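YebG family protein (Pseudomonas syringae pv. tomato, PDB 3ERM) is of unknown function but belongs to the YebG family, its ordered part being largely helical and paired with a second copy in the assembly. Local coordinates at residues E37-V42 against D57-M62. Residues are numbered along the deposited sequence; the frame is centred on the assembly and turned at random.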
loop_
_atom_site.group_PDB
_atom_site.type_symbol
_atom_site.label_atom_id
_atom_site.label_comp_id
_atom_site.label_asym_id
_atom_site.label_seq_id
_atom_site.Cartn_x
_atom_site.Cartn_y
_atom_site.Cartn_z
ATOM N N GLU A 37 4.158 1.875 -10.573
ATOM C CA GLU A 37 5.516 1.511 -10.946
ATOM C C GLU A 37 6.562 1.716 -9.833
ATOM O O GLU A 37 7.460 0.903 -9.663
ATOM C CB GLU A 37 5.919 2.296 -12.176
ATOM C CG GLU A 37 7.233 1.833 -12.734
ATOM C CD GLU A 37 7.614 2.599 -13.956
ATOM O OE1 GLU A 37 6.738 3.326 -14.481
ATOM O OE2 GLU A 37 8.785 2.474 -14.385
ATOM N N LEU A 38 6.460 2.807 -9.090
ATOM C CA LEU A 38 7.394 3.018 -8.017
ATOM C C LEU A 38 7.088 2.047 -6.887
ATOM O O LEU A 38 7.996 1.449 -6.331
ATOM C CB LEU A 38 7.357 4.478 -7.549
ATOM C CG LEU A 38 7.834 5.506 -8.588
ATOM C CD1 LEU A 38 7.380 6.920 -8.236
ATOM C CD2 LEU A 38 9.342 5.506 -8.818
ATOM N N LEU A 39 5.811 1.836 -6.594
ATOM C CA LEU A 39 5.413 0.842 -5.584
ATOM C C LEU A 39 5.922 -0.578 -5.851
ATOM O O LEU A 39 6.350 -1.277 -4.923
ATOM C CB LEU A 39 3.904 0.765 -5.509
ATOM C CG LEU A 39 3.028 1.192 -4.327
ATOM C CD1 LEU A 39 3.712 2.026 -3.253
ATOM C CD2 LEU A 39 1.779 1.891 -4.920
ATOM N N THR A 40 5.833 -1.005 -7.107
ATOM C CA THR A 40 6.339 -2.281 -7.539
ATOM C C THR A 40 7.791 -2.343 -7.223
ATOM O O THR A 40 8.250 -3.336 -6.674
ATOM C CB THR A 40 6.198 -2.431 -9.037
ATOM O OG1 THR A 40 4.803 -2.423 -9.340
ATOM C CG2 THR A 40 6.860 -3.768 -9.545
ATOM N N ASP A 41 8.505 -1.280 -7.556
ATOM C CA ASP A 41 9.890 -1.293 -7.308
ATOM C C ASP A 41 10.271 -1.334 -5.836
ATOM O O ASP A 41 11.256 -2.034 -5.481
ATOM C CB ASP A 41 10.621 -0.153 -7.953
ATOM C CG ASP A 41 12.122 -0.242 -7.649
ATOM O OD1 ASP A 41 12.730 -1.310 -7.999
ATOM O OD2 ASP A 41 12.667 0.701 -6.988
ATOM N N VAL A 42 9.560 -0.594 -4.975
ATOM C CA VAL A 42 9.949 -0.610 -3.551
ATOM C C VAL A 42 9.589 -1.957 -2.938
ATOM O O VAL A 42 10.294 -2.441 -2.071
ATOM C CB VAL A 42 9.432 0.583 -2.658
ATOM C CG1 VAL A 42 9.415 1.914 -3.406
ATOM C CG2 VAL A 42 8.116 0.281 -2.040
ATOM N N ASP A 57 0.908 -6.595 -9.370
ATOM C CA ASP A 57 -0.547 -6.746 -9.264
ATOM C C ASP A 57 -1.092 -5.941 -8.107
ATOM O O ASP A 57 -2.136 -5.286 -8.216
ATOM C CB ASP A 57 -0.937 -8.221 -9.031
ATOM C CG ASP A 57 -0.919 -9.056 -10.297
ATOM O OD1 ASP A 57 -0.984 -8.500 -11.401
ATOM O OD2 ASP A 57 -0.853 -10.299 -10.196
ATOM N N ALA A 58 -0.377 -6.028 -6.998
ATOM C CA ALA A 58 -0.798 -5.416 -5.761
ATOM C C ALA A 58 -0.582 -3.912 -5.852
ATOM O O ALA A 58 -1.355 -3.143 -5.301
ATOM C CB ALA A 58 -0.012 -6.007 -4.607
ATOM N N SER A 59 0.475 -3.517 -6.561
ATOM C CA SER A 59 0.819 -2.108 -6.771
ATOM C C SER A 59 -0.225 -1.404 -7.609
ATOM O O SER A 59 -0.596 -0.277 -7.281
ATOM C CB SER A 59 2.175 -1.979 -7.463
ATOM O OG SER A 59 3.175 -2.272 -6.522
ATOM N N ILE A 60 -0.686 -2.065 -8.682
ATOM C CA ILE A 60 -1.718 -1.509 -9.555
ATOM C C ILE A 60 -2.987 -1.378 -8.752
ATOM O O ILE A 60 -3.751 -0.453 -8.934
ATOM C CB ILE A 60 -1.989 -2.400 -10.777
ATOM C CG1 ILE A 60 -0.752 -2.469 -11.673
ATOM C CG2 ILE A 60 -3.172 -1.870 -11.620
ATOM C CD1 ILE A 60 -0.988 -3.176 -13.012
ATOM N N TYR A 61 -3.201 -2.290 -7.825
ATOM C CA TYR A 61 -4.472 -2.334 -7.150
ATOM C C TYR A 61 -4.572 -1.169 -6.178
ATOM O O TYR A 61 -5.579 -0.456 -6.132
ATOM C CB TYR A 61 -4.648 -3.653 -6.411
ATOM C CG TYR A 61 -5.823 -3.631 -5.485
ATOM C CD1 TYR A 61 -7.136 -3.700 -5.995
ATOM C CD2 TYR A 61 -5.647 -3.462 -4.105
ATOM C CE1 TYR A 61 -8.260 -3.654 -5.137
ATOM C CE2 TYR A 61 -6.761 -3.406 -3.224
ATOM C CZ TYR A 61 -8.059 -3.519 -3.746
ATOM O OH TYR A 61 -9.169 -3.488 -2.908
HETATM N N MSE A 62 -3.517 -1.009 -5.396
HETATM C CA MSE A 62 -3.376 0.112 -4.476
HETATM C C MSE A 62 -3.415 1.435 -5.242
HETATM O O MSE A 62 -4.132 2.342 -4.836
HETATM C CB MSE A 62 -2.073 -0.003 -3.665
HETATM C CG MSE A 62 -1.863 -1.377 -3.074
HETATM SE SE MSE A 62 -0.557 -1.378 -1.605
HETATM C CE MSE A 62 -1.739 -1.562 -0.193
#
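Ser-59 projects from helix 52-63 against the backbone of helix 22-46 between Leu-39 and Thr-40, and the approach is tight: the Thr-40 and Ser-59 CA atoms stand 5.6 Å apart, and the local axes of 37-42 and 57-62 come within 8.3 Å. At 140° the two segments run roughly antiparallel, on helices that follow one another in the chain. Followed outward, the serine side chain first offers CB, which touches Thr-40 OG1 at 3.3 Å and lies 3.8 Å from Leu-39 CB. One bond further, OG rests 3.3 Å from Leu-39 CB and 3.0 Å from Thr-40 N; despite that short separation, the angle at the amide is too poor for a hydrogen bond. Ser-59 OG is instead bonded to Ala-55 O, one turn back in its own helix. The torsion agrees with this, since chi1 of -74° sets OG anti to the carbonyl carbon and so beside the backbone N, leaning toward the preceding turn where Ala-55 O lies. Thr-40 does the same, its OG1 bonding to Ala-36 O. Each hydroxyl bonds back into its own helix, yet the same oxygens, with Ser-59 CB and Leu-39 CB, make up much of the touching surface. Beside the two hydroxyls, Leu-39 turns its branched end toward helix 52-63: CD2 reaches 4.0 Å from Ser-59 O and makes a looser apolar contact with CB of Met-62, present as selenomethionine, whose selenium runs off from the Leu-39 methyl. Met-62 also packs on Met-62 of the second subunit, so it links this contact to the subunit interface. Intrahelical bonds satisfy the buried serine hydroxyl and its threonine neighbour, which implies that cohesion here rests largely on close packing around a small side chain.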